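Local coordinates for protein probable LacI-family transcriptional regulator (Corynebacterium glutamicum ATCC 13032, PDB 3BIL) that probably acts as a LacI-family DNA-binding transcription factor, recognising cis-regulatory DNA, although its own regulatory role is unknown, at residues P74-H79 / A83-I88; D152-G157 / T163-P168; N136-L141 / V148-R153; S90-A95 / R302-L307. All blocks are in the same frame, centred on the assembly; numbering follows the deposited sequence.

Contact 1. Residues P74-H79 / A83-I88; sequences PSLINH and AMVTEI
This is a local contact at the start of a helix, where the loop after strand 69-73 turns into helix 79-94 in the periplasmic-binding-protein-like domain. It joins 74-79 to 83-88 through one backbone bond, between His79 and Ala83, and a small apolar touch of Leu76 on Val85. His79 is already helical, and its O takes Ala83 N at 2.8 Å, the i to i+4 bond of the first turn, with an N-H...O angle of 156°. Ala83 CB also lies close to this carbonyl, 3.3 Å from His79 O. Just ahead, Asn78 holds the N-cap position, its OD1 accepting from the backbone N of Tyr80. An ST motif precedes it: Ser75 OG receives the backbone N of Asn78 at 3.0 Å, which ties the loop back on itself before the helix begins. The ring of His79 also stacks with that of His279. Leu76 and Val85 pack on Val85 and Leu76 of the second subunit as well, so the loop and the helix both belong to the dimer interface. Earlier in the loop than the cap, Leu76 extends toward the helix with CG beside the backbone N (chi1 -69°), and its CD2 lies 4.3 Å from Val85 CG2.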
loop_
_atom_site.group_PDB
_atom_site.type_symbol
_atom_site.label_atom_id
_atom_site.label_comp_id
_atom_site.label_asym_id
_atom_site.label_seq_id
_atom_site.Cartn_x
_atom_site.Cartn_y
_atom_site.Cartn_z
ATOM N N PRO A 74 6.190 -3.462 10.797
ATOM C CA PRO A 74 5.860 -2.203 11.477
ATOM C C PRO A 74 4.680 -1.442 10.894
ATOM O O PRO A 74 4.109 -0.559 11.543
ATOM C CB PRO A 74 7.120 -1.376 11.284
ATOM C CG PRO A 74 7.702 -1.870 10.063
ATOM C CD PRO A 74 7.462 -3.346 10.075
ATOM N N SER A 75 4.321 -1.760 9.668
ATOM C CA SER A 75 3.313 -0.966 8.976
ATOM C C SER A 75 2.819 -1.773 7.786
ATOM O O SER A 75 3.560 -2.605 7.245
ATOM C CB SER A 75 3.942 0.358 8.506
ATOM O OG SER A 75 3.202 0.967 7.465
ATOM N N LEU A 76 1.572 -1.519 7.407
ATOM C CA LEU A 76 0.947 -2.169 6.251
ATOM C C LEU A 76 0.562 -1.155 5.175
ATOM O O LEU A 76 0.486 -1.504 3.995
ATOM C CB LEU A 76 -0.249 -3.066 6.669
ATOM C CG LEU A 76 0.096 -4.345 7.473
ATOM C CD1 LEU A 76 -1.151 -4.990 8.097
ATOM C CD2 LEU A 76 0.835 -5.368 6.623
ATOM N N ILE A 77 0.336 0.097 5.571
ATOM C CA ILE A 77 0.207 1.171 4.582
ATOM C C ILE A 77 1.548 1.487 3.912
ATOM O O ILE A 77 1.577 2.085 2.848
ATOM C CB ILE A 77 -0.512 2.473 5.109
ATOM C CG1 ILE A 77 0.269 3.164 6.223
ATOM C CG2 ILE A 77 -1.950 2.179 5.578
ATOM C CD1 ILE A 77 -0.165 4.639 6.452
ATOM N N ASN A 78 2.662 1.096 4.526
ATOM C CA ASN A 78 3.904 1.038 3.775
ATOM C C ASN A 78 3.806 -0.053 2.688
ATOM O O ASN A 78 3.599 -1.255 2.969
ATOM C CB ASN A 78 5.114 0.817 4.675
ATOM C CG ASN A 78 6.429 1.236 4.008
ATOM O OD1 ASN A 78 6.725 0.847 2.882
ATOM N ND2 ASN A 78 7.224 2.024 4.715
ATOM N N HIS A 79 3.925 0.383 1.442
ATOM C CA HIS A 79 3.736 -0.505 0.340
ATOM C C HIS A 79 4.870 -1.502 0.331
ATOM O O HIS A 79 4.694 -2.635 -0.113
ATOM C CB HIS A 79 3.674 0.271 -0.964
ATOM C CG HIS A 79 3.849 -0.581 -2.182
ATOM N ND1 HIS A 79 5.075 -0.766 -2.792
ATOM C CD2 HIS A 79 2.954 -1.295 -2.906
ATOM C CE1 HIS A 79 4.924 -1.549 -3.846
ATOM N NE2 HIS A 79 3.649 -1.891 -3.932
ATOM N N ALA A 83 4.270 -5.377 0.369
ATOM C CA ALA A 83 4.921 -6.213 -0.647
ATOM C C ALA A 83 5.680 -7.364 0.002
ATOM O O ALA A 83 5.533 -8.492 -0.398
ATOM C CB ALA A 83 5.842 -5.377 -1.551
ATOM N N MET A 84 6.472 -7.074 1.024
ATOM C CA MET A 84 7.238 -8.098 1.694
ATOM C C MET A 84 6.344 -9.232 2.236
ATOM O O MET A 84 6.704 -10.405 2.111
ATOM C CB MET A 84 8.077 -7.498 2.808
ATOM C CG MET A 84 9.126 -8.485 3.384
ATOM S SD MET A 84 9.758 -7.711 4.848
ATOM C CE MET A 84 10.971 -6.634 4.078
ATOM N N VAL A 85 5.204 -8.902 2.843
ATOM C CA VAL A 85 4.354 -9.944 3.425
ATOM C C VAL A 85 3.583 -10.708 2.354
ATOM O O VAL A 85 3.396 -11.904 2.481
ATOM C CB VAL A 85 3.428 -9.454 4.578
ATOM C CG1 VAL A 85 4.245 -8.749 5.656
ATOM C CG2 VAL A 85 2.296 -8.562 4.062
ATOM N N THR A 86 3.163 -10.039 1.291
ATOM C CA THR A 86 2.563 -10.741 0.185
ATOM C C THR A 86 3.568 -11.796 -0.301
ATOM O O THR A 86 3.211 -12.953 -0.460
ATOM C CB THR A 86 2.215 -9.779 -0.958
ATOM O OG1 THR A 86 1.391 -8.732 -0.458
ATOM C CG2 THR A 86 1.483 -10.482 -2.087
ATOM N N GLU A 87 4.823 -11.408 -0.518
ATOM C CA GLU A 87 5.840 -12.375 -0.973
ATOM C C GLU A 87 6.318 -13.421 0.026
ATOM O O GLU A 87 6.728 -14.507 -0.376
ATOM C CB GLU A 87 7.042 -11.696 -1.646
ATOM C CG GLU A 87 7.086 -11.954 -3.169
ATOM C CD GLU A 87 6.056 -11.119 -3.984
ATOM O OE1 GLU A 87 6.492 -10.231 -4.762
ATOM O OE2 GLU A 87 4.822 -11.351 -3.854
ATOM N N ILE A 88 6.286 -13.086 1.312
ATOM C CA ILE A 88 6.612 -14.034 2.371
ATOM C C ILE A 88 5.488 -15.050 2.468
ATOM O O ILE A 88 5.736 -16.215 2.746
ATOM C CB ILE A 88 6.755 -13.346 3.745
ATOM C CG1 ILE A 88 8.094 -12.635 3.863
ATOM C CG2 ILE A 88 6.654 -14.358 4.873
ATOM C CD1 ILE A 88 8.162 -11.666 5.025
#

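Contact 2. Residues D152-G157 / T163-P168; sequences DRELPG and TATSNP
With chi1 at 55°, Thr165 carries OG1 between its backbone N and carbonyl carbon and leaves CG2 beside the N, where this methyl meets the backbone of 152-157. Thr165 CG2 lies 3.6 Å from Asp152 O. Glu154 comes at about a right angle to this threonine, and its CG packs 3.9 Å from Thr165 CG2. A bend at chi2 then carries the carboxylate over Thr163, but Glu154 OE1 stays 3.7 Å from Thr163 OG1, a polar neighbourhood and not a bond. The hydrogen bond of the contact is between main chains: Asp152 N gives to Ala164 O at 3.1 Å, with an N-H...O angle of 153°. It carries the pairing of parallel strands 148-151 and 163-167 one residue past the end of the first, where Asp152 turns away with a positive phi of 69°. Beyond that turn Arg153 forms a salt bridge with Glu106, while Glu154 N donates to Ser197 OG on helix 197-212. The chemistry therefore implies a join made by the backbone and lined with methyl and methylene groups, in which the acidic side chains of Asp152 and Glu154 form no hydrogen bond to 163-168.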
loop_
_atom_site.group_PDB
_atom_site.type_symbol
_atom_site.label_atom_id
_atom_site.label_comp_id
_atom_site.label_asym_id
_atom_site.label_seq_id
_atom_site.Cartn_x
_atom_site.Cartn_y
_atom_site.Cartn_z
ATOM N N ASP A 152 14.900 -6.973 7.115
ATOM C CA ASP A 152 14.988 -5.531 6.843
ATOM C C ASP A 152 15.769 -4.718 7.907
ATOM O O ASP A 152 16.669 -3.979 7.546
ATOM C CB ASP A 152 13.591 -4.920 6.617
ATOM C CG ASP A 152 13.648 -3.619 5.854
ATOM O OD1 ASP A 152 13.103 -2.626 6.369
ATOM O OD2 ASP A 152 14.237 -3.592 4.737
ATOM N N ARG A 153 15.421 -4.869 9.188
ATOM C CA ARG A 153 16.100 -4.193 10.295
ATOM C C ARG A 153 16.889 -5.158 11.157
ATOM O O ARG A 153 16.480 -6.295 11.366
ATOM C CB ARG A 153 15.110 -3.460 11.176
ATOM C CG ARG A 153 14.542 -2.269 10.532
ATOM C CD ARG A 153 13.576 -1.583 11.462
ATOM N NE ARG A 153 12.781 -0.587 10.744
ATOM C CZ ARG A 153 11.622 -0.092 11.167
ATOM N NH1 ARG A 153 11.109 -0.481 12.331
ATOM N NH2 ARG A 153 10.975 0.799 10.424
ATOM N N GLU A 154 18.014 -4.674 11.670
ATOM C CA GLU A 154 18.977 -5.476 12.418
ATOM C C GLU A 154 18.968 -5.070 13.894
ATOM O O GLU A 154 18.868 -3.882 14.221
ATOM C CB GLU A 154 20.393 -5.255 11.860
ATOM C CG GLU A 154 20.908 -6.289 10.865
ATOM C CD GLU A 154 22.427 -6.591 11.020
ATOM O OE1 GLU A 154 22.978 -7.395 10.224
ATOM O OE2 GLU A 154 23.082 -6.037 11.930
ATOM N N LEU A 155 19.086 -6.060 14.781
ATOM C CA LEU A 155 19.292 -5.799 16.206
ATOM C C LEU A 155 20.638 -5.127 16.394
ATOM O O LEU A 155 21.624 -5.577 15.816
ATOM C CB LEU A 155 19.259 -7.097 17.004
ATOM C CG LEU A 155 17.931 -7.787 17.325
ATOM C CD1 LEU A 155 18.229 -9.024 18.163
ATOM C CD2 LEU A 155 16.947 -6.863 18.039
ATOM N N PRO A 156 20.685 -4.052 17.212
ATOM C CA PRO A 156 21.881 -3.205 17.266
ATOM C C PRO A 156 23.137 -3.856 17.864
ATOM O O PRO A 156 24.202 -3.245 17.782
ATOM C CB PRO A 156 21.430 -2.004 18.112
ATOM C CG PRO A 156 20.330 -2.532 18.963
ATOM C CD PRO A 156 19.633 -3.576 18.137
ATOM N N GLY A 157 23.048 -5.067 18.425
ATOM C CA GLY A 157 24.207 -5.638 19.147
ATOM C C GLY A 157 24.608 -7.101 18.994
ATOM O O GLY A 157 25.049 -7.520 17.920
ATOM N N THR A 163 19.515 -12.995 10.420
ATOM C CA THR A 163 18.864 -11.838 9.825
ATOM C C THR A 163 19.113 -11.824 8.327
ATOM O O THR A 163 20.208 -12.146 7.883
ATOM C CB THR A 163 19.386 -10.498 10.397
ATOM O OG1 THR A 163 20.793 -10.421 10.188
ATOM C CG2 THR A 163 19.093 -10.346 11.889
ATOM N N ALA A 164 18.089 -11.449 7.565
ATOM C CA ALA A 164 18.218 -11.199 6.138
ATOM C C ALA A 164 17.837 -9.745 5.895
ATOM O O ALA A 164 16.690 -9.363 6.135
ATOM C CB ALA A 164 17.320 -12.138 5.326
ATOM N N THR A 165 18.802 -8.945 5.433
ATOM C CA THR A 165 18.617 -7.515 5.260
ATOM C C THR A 165 19.127 -7.106 3.895
ATOM O O THR A 165 19.840 -7.878 3.259
ATOM C CB THR A 165 19.378 -6.688 6.325
ATOM O OG1 THR A 165 20.768 -7.037 6.320
ATOM C CG2 THR A 165 18.782 -6.899 7.711
ATOM N N SER A 166 18.747 -5.915 3.428
ATOM C CA SER A 166 19.266 -5.409 2.168
ATOM C C SER A 166 20.527 -4.602 2.416
ATOM O O SER A 166 20.613 -3.895 3.413
ATOM C CB SER A 166 18.229 -4.558 1.443
ATOM O OG SER A 166 18.154 -3.260 2.013
ATOM N N ASN A 167 21.521 -4.743 1.543
ATOM C CA ASN A 167 22.725 -3.910 1.629
ATOM C C ASN A 167 22.551 -2.640 0.832
ATOM O O ASN A 167 22.481 -2.686 -0.403
ATOM C CB ASN A 167 23.995 -4.639 1.183
ATOM C CG ASN A 167 25.212 -3.702 1.095
ATOM O OD1 ASN A 167 25.183 -2.545 1.538
ATOM N ND2 ASN A 167 26.274 -4.202 0.506
ATOM N N PRO A 168 22.492 -1.494 1.528
ATOM C CA PRO A 168 22.114 -0.248 0.835
ATOM C C PRO A 168 23.234 0.449 0.114
ATOM O O PRO A 168 22.981 1.371 -0.690
ATOM C CB PRO A 168 21.560 0.634 1.964
ATOM C CG PRO A 168 21.990 -0.036 3.285
ATOM C CD PRO A 168 22.726 -1.302 2.974
#

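Contact 3. Residues N136-L141 / V148-R153; sequences NQLEDL and VVLVDR
Asn136 O is gripped by two backbone donors of its own helix, Glu139 N at 3.0 Å and Asp140 N at 3.2 Å, a bifurcated acceptor near the start of helix 135-143. These bonds hold the turn that presents Leu138 to strand 148-151, and the contact across to the strand is van der Waals packing, with no hydrogen bond between the two segments. Leu138 and Leu150 meet obliquely through the ends of their side chains. Both methyls of Leu138 face one methyl of the partner: Leu150 CD2 is 4.1 Å from Leu138 CD1 and equally far from Leu138 CD2. Leu150 has CG anti to its carbonyl carbon and beside the backbone N (chi1 -54°), a setting that sends the branch out from the strand toward the helix. Two residues earlier, on the same face of the strand, Val148 lies under the helix backbone, its CG2 4.4 Å from Leu138 O. All three of these residues are buried. The arrangement is the packing of a helix against the central sheet of an alpha/beta domain, the helix preceding, through a short loop, the strand it covers. Next to it, helix 108-120 meets Leu138 and Leu141 through Leu115. The strand runs between 126-128 and 163-167, and from its opposite face Val149 and Val151 reach helix 296-308.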
loop_
_atom_site.group_PDB
_atom_site.type_symbol
_atom_site.label_atom_id
_atom_site.label_comp_id
_atom_site.label_asym_id
_atom_site.label_seq_id
_atom_site.Cartn_x
_atom_site.Cartn_y
_atom_site.Cartn_z
ATOM N N ASN A 136 15.424 -7.754 23.996
ATOM C CA ASN A 136 15.439 -8.759 25.061
ATOM C C ASN A 136 14.466 -9.926 24.831
ATOM O O ASN A 136 14.893 -11.088 24.788
ATOM C CB ASN A 136 15.225 -8.107 26.438
ATOM C CG ASN A 136 16.403 -7.225 26.870
ATOM O OD1 ASN A 136 17.483 -7.238 26.264
ATOM N ND2 ASN A 136 16.191 -6.449 27.924
ATOM N N GLN A 137 13.180 -9.617 24.656
ATOM C CA GLN A 137 12.157 -10.651 24.470
ATOM C C GLN A 137 12.456 -11.496 23.265
ATOM O O GLN A 137 12.131 -12.684 23.246
ATOM C CB GLN A 137 10.785 -10.048 24.252
ATOM C CG GLN A 137 10.594 -8.679 24.838
ATOM C CD GLN A 137 9.246 -8.123 24.469
ATOM O OE1 GLN A 137 8.284 -8.878 24.270
ATOM N NE2 GLN A 137 9.157 -6.795 24.368
ATOM N N LEU A 138 13.056 -10.861 22.258
ATOM C CA LEU A 138 13.374 -11.502 20.978
ATOM C C LEU A 138 14.512 -12.508 21.114
ATOM O O LEU A 138 14.596 -13.448 20.324
ATOM C CB LEU A 138 13.701 -10.460 19.875
ATOM C CG LEU A 138 12.598 -9.817 19.011
ATOM C CD1 LEU A 138 13.129 -8.620 18.287
ATOM C CD2 LEU A 138 11.991 -10.791 18.022
ATOM N N GLU A 139 15.381 -12.306 22.106
ATOM C CA GLU A 139 16.479 -13.231 22.364
ATOM C C GLU A 139 15.959 -14.464 23.087
ATOM O O GLU A 139 16.256 -15.592 22.697
ATOM C CB GLU A 139 17.561 -12.550 23.188
ATOM C CG GLU A 139 18.948 -12.733 22.621
ATOM C CD GLU A 139 19.214 -11.808 21.440
ATOM O OE1 GLU A 139 20.120 -10.943 21.539
ATOM O OE2 GLU A 139 18.517 -11.938 20.409
ATOM N N ASP A 140 15.169 -14.224 24.133
ATOM C CA ASP A 140 14.478 -15.271 24.894
ATOM C C ASP A 140 13.726 -16.299 24.041
ATOM O O ASP A 140 13.833 -17.511 24.279
ATOM C CB ASP A 140 13.511 -14.637 25.897
ATOM C CG ASP A 140 14.180 -14.283 27.218
ATOM O OD1 ASP A 140 15.422 -14.087 27.267
ATOM O OD2 ASP A 140 13.447 -14.202 28.224
ATOM N N LEU A 141 12.962 -15.814 23.060
ATOM C CA LEU A 141 12.218 -16.697 22.167
ATOM C C LEU A 141 13.150 -17.610 21.378
ATOM O O LEU A 141 12.817 -18.766 21.108
ATOM C CB LEU A 141 11.316 -15.906 21.219
ATOM C CG LEU A 141 10.146 -15.094 21.778
ATOM C CD1 LEU A 141 9.242 -14.709 20.631
ATOM C CD2 LEU A 141 9.346 -15.834 22.845
ATOM N N VAL A 148 13.095 -17.963 15.076
ATOM C CA VAL A 148 12.939 -16.541 14.722
ATOM C C VAL A 148 13.895 -16.154 13.594
ATOM O O VAL A 148 15.007 -16.686 13.491
ATOM C CB VAL A 148 13.219 -15.585 15.924
ATOM C CG1 VAL A 148 11.969 -15.322 16.740
ATOM C CG2 VAL A 148 14.334 -16.131 16.822
ATOM N N VAL A 149 13.435 -15.233 12.748
ATOM C CA VAL A 149 14.220 -14.627 11.673
ATOM C C VAL A 149 13.868 -13.154 11.657
ATOM O O VAL A 149 12.693 -12.790 11.689
ATOM C CB VAL A 149 13.875 -15.219 10.285
ATOM C CG1 VAL A 149 14.700 -14.548 9.208
ATOM C CG2 VAL A 149 14.121 -16.720 10.243
ATOM N N LEU A 150 14.878 -12.304 11.617
ATOM C CA LEU A 150 14.652 -10.873 11.490
ATOM C C LEU A 150 14.891 -10.440 10.036
ATOM O O LEU A 150 15.773 -10.988 9.344
ATOM C CB LEU A 150 15.543 -10.084 12.451
ATOM C CG LEU A 150 15.508 -10.431 13.947
ATOM C CD1 LEU A 150 16.642 -9.744 14.654
ATOM C CD2 LEU A 150 14.184 -10.054 14.622
ATOM N N VAL A 151 14.076 -9.487 9.570
ATOM C CA VAL A 151 14.163 -8.985 8.196
ATOM C C VAL A 151 14.186 -7.482 8.126
ATOM O O VAL A 151 13.520 -6.799 8.934
ATOM C CB VAL A 151 12.980 -9.448 7.299
ATOM C CG1 VAL A 151 13.315 -10.708 6.626
ATOM C CG2 VAL A 151 11.686 -9.591 8.095
ATOM N N ASP A 152 14.900 -6.973 7.115
ATOM C CA ASP A 152 14.988 -5.531 6.843
ATOM C C ASP A 152 15.769 -4.718 7.907
ATOM O O ASP A 152 16.669 -3.979 7.546
ATOM C CB ASP A 152 13.591 -4.920 6.617
ATOM C CG ASP A 152 13.648 -3.619 5.854
ATOM O OD1 ASP A 152 13.103 -2.626 6.369
ATOM O OD2 ASP A 152 14.237 -3.592 4.737
ATOM N N ARG A 153 15.421 -4.869 9.188
ATOM C CA ARG A 153 16.100 -4.193 10.295
ATOM C C ARG A 153 16.889 -5.158 11.157
ATOM O O ARG A 153 16.480 -6.295 11.366
ATOM C CB ARG A 153 15.110 -3.460 11.176
ATOM C CG ARG A 153 14.542 -2.269 10.532
ATOM C CD ARG A 153 13.576 -1.583 11.462
ATOM N NE ARG A 153 12.781 -0.587 10.744
ATOM C CZ ARG A 153 11.622 -0.092 11.167
ATOM N NH1 ARG A 153 11.109 -0.481 12.331
ATOM N NH2 ARG A 153 10.975 0.799 10.424
#

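Contact 4. Residues S90-A95 / R302-L307; sequences STASKA and RAVSIL
Two helices covering one face of the sheet in the periplasmic-binding-protein-like domain meet here: the end of helix 79-94 packs on helix 296-308, more than two hundred residues later in the chain. The nearest CA atoms of the two segments are those of Ala92 and Val304, 6.6 Å apart, a short spacing consistent with the small alanine at this point. Within 302-307, Val304 is the residue that touches 90-95, and it divides its two methyls between neighbouring residues. Val304 CG2, anti to its own backbone N, reaches Ala92, lying 4.1 Å from Ala92 CA and 4.2 Å from Ala92 CB. Its other branch, CG1, sits between the backbone N and the carbonyl carbon (chi1 70°) and is directed at Thr91. The modelled separation there is too short to be real, so the detail of that approach is doubtful. Thr91 turns its hydroxyl back along its own helix, where OG1 is bonded to Glu87 O. An earlier part of both helices extends the packing, Ile88 and Glu87 meeting Ala300, and Glu87 also meeting Glu297. Beneath the pair lies the sheet: Val304 and Leu307 rest on Ile127 of strand 126-128, while Ala303 and Ile306 press on strand 148-151.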
loop_
_atom_site.group_PDB
_atom_site.type_symbol
_atom_site.label_atom_id
_atom_site.label_comp_id
_atom_site.label_asym_id
_atom_site.label_seq_id
_atom_site.Cartn_x
_atom_site.Cartn_y
_atom_site.Cartn_z
ATOM N N SER A 90 3.427 -16.009 -0.033
ATOM C CA SER A 90 3.402 -16.801 -1.249
ATOM C C SER A 90 4.497 -17.898 -1.250
ATOM O O SER A 90 4.216 -19.076 -1.559
ATOM C CB SER A 90 3.506 -15.870 -2.451
ATOM O OG SER A 90 4.229 -16.450 -3.508
ATOM N N THR A 91 5.723 -17.514 -0.889
ATOM C CA THR A 91 6.830 -18.453 -0.678
ATOM C C THR A 91 6.544 -19.510 0.408
ATOM O O THR A 91 6.805 -20.701 0.200
ATOM C CB THR A 91 8.144 -17.699 -0.373
ATOM O OG1 THR A 91 8.404 -16.766 -1.430
ATOM C CG2 THR A 91 9.315 -18.656 -0.291
ATOM N N ALA A 92 6.001 -19.085 1.547
ATOM C CA ALA A 92 5.602 -20.020 2.597
ATOM C C ALA A 92 4.597 -21.080 2.122
ATOM O O ALA A 92 4.689 -22.242 2.528
ATOM C CB ALA A 92 5.044 -19.276 3.818
ATOM N N SER A 93 3.639 -20.695 1.278
ATOM C CA SER A 93 2.604 -21.637 0.889
ATOM C C SER A 93 3.188 -22.645 -0.085
ATOM O O SER A 93 2.777 -23.803 -0.085
ATOM C CB SER A 93 1.388 -20.947 0.272
ATOM O OG SER A 93 1.516 -20.880 -1.143
ATOM N N LYS A 94 4.140 -22.209 -0.910
ATOM C CA LYS A 94 4.878 -23.142 -1.776
ATOM C C LYS A 94 5.661 -24.225 -1.019
ATOM O O LYS A 94 5.908 -25.297 -1.572
ATOM C CB LYS A 94 5.801 -22.403 -2.731
ATOM C CG LYS A 94 5.102 -21.975 -3.983
ATOM C CD LYS A 94 6.005 -21.130 -4.815
ATOM C CE LYS A 94 5.183 -20.263 -5.732
ATOM N NZ LYS A 94 6.037 -19.209 -6.335
ATOM N N ALA A 95 6.049 -23.932 0.226
ATOM C CA ALA A 95 6.673 -24.909 1.121
ATOM C C ALA A 95 5.647 -25.407 2.162
ATOM O O ALA A 95 5.997 -25.734 3.320
ATOM C CB ALA A 95 7.897 -24.297 1.802
ATOM N N ARG A 302 14.645 -15.459 0.556
ATOM C CA ARG A 302 15.733 -15.787 1.476
ATOM C C ARG A 302 15.283 -15.950 2.915
ATOM O O ARG A 302 15.702 -16.892 3.573
ATOM C CB ARG A 302 16.878 -14.771 1.387
ATOM C CG ARG A 302 17.606 -14.829 0.060
ATOM C CD ARG A 302 18.850 -15.715 0.109
ATOM N NE ARG A 302 20.097 -14.941 -0.046
ATOM C CZ ARG A 302 20.500 -14.352 -1.181
ATOM N NH1 ARG A 302 19.750 -14.401 -2.284
ATOM N NH2 ARG A 302 21.646 -13.682 -1.209
ATOM N N ALA A 303 14.433 -15.047 3.401
ATOM C CA ALA A 303 13.978 -15.085 4.808
ATOM C C ALA A 303 13.150 -16.314 5.163
ATOM O O ALA A 303 13.211 -16.797 6.292
ATOM C CB ALA A 303 13.201 -13.828 5.177
ATOM N N VAL A 304 12.358 -16.800 4.215
ATOM C CA VAL A 304 11.563 -17.977 4.483
ATOM C C VAL A 304 12.420 -19.271 4.326
ATOM O O VAL A 304 12.273 -20.201 5.116
ATOM C CB VAL A 304 10.184 -17.932 3.722
ATOM C CG1 VAL A 304 10.374 -18.086 2.226
ATOM C CG2 VAL A 304 9.206 -18.965 4.276
ATOM N N SER A 305 13.345 -19.295 3.356
ATOM C CA SER A 305 14.398 -20.333 3.278
ATOM C C SER A 305 15.051 -20.565 4.629
ATOM O O SER A 305 15.144 -21.696 5.090
ATOM C CB SER A 305 15.481 -19.952 2.276
ATOM O OG SER A 305 15.403 -20.759 1.119
ATOM N N ILE A 306 15.467 -19.472 5.262
ATOM C CA ILE A 306 16.154 -19.492 6.555
ATOM C C ILE A 306 15.220 -19.893 7.688
ATOM O O ILE A 306 15.669 -20.406 8.710
ATOM C CB ILE A 306 16.819 -18.116 6.875
ATOM C CG1 ILE A 306 17.859 -17.738 5.806
ATOM C CG2 ILE A 306 17.461 -18.111 8.260
ATOM C CD1 ILE A 306 18.510 -16.374 6.001
ATOM N N LEU A 307 13.924 -19.667 7.532
ATOM C CA LEU A 307 12.996 -20.096 8.574
ATOM C C LEU A 307 12.676 -21.581 8.501
ATOM O O LEU A 307 12.470 -22.212 9.536
ATOM C CB LEU A 307 11.702 -19.308 8.544
ATOM C CG LEU A 307 10.907 -19.457 9.831
ATOM C CD1 LEU A 307 11.649 -18.854 11.018
ATOM C CD2 LEU A 307 9.569 -18.807 9.652
#

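All four contacts belong to the half of the chain that includes strands 99-103, 69-73, 126-128, 148-151 and 163-167. Contacts 3 and 4 are buried apolar packing on the two faces of the sheet, and strand 148-151 lies between them: Val149 CG2 is 3.4 Å from Leu307 CD1. Contact 2 continues from the same strand, sharing Asp152 and Arg153 with contact 3, but replaces leucine packing by main-chain pairing; it is buried too, with the exposed Glu154 at its margin. Contact 1 uses helix 79-94, as contact 4 does, yet is only partly buried even in the dimer, where it faces the second subunit. It touches contact 2 where Met84 CE lies 4.0 Å from Asp152 CB.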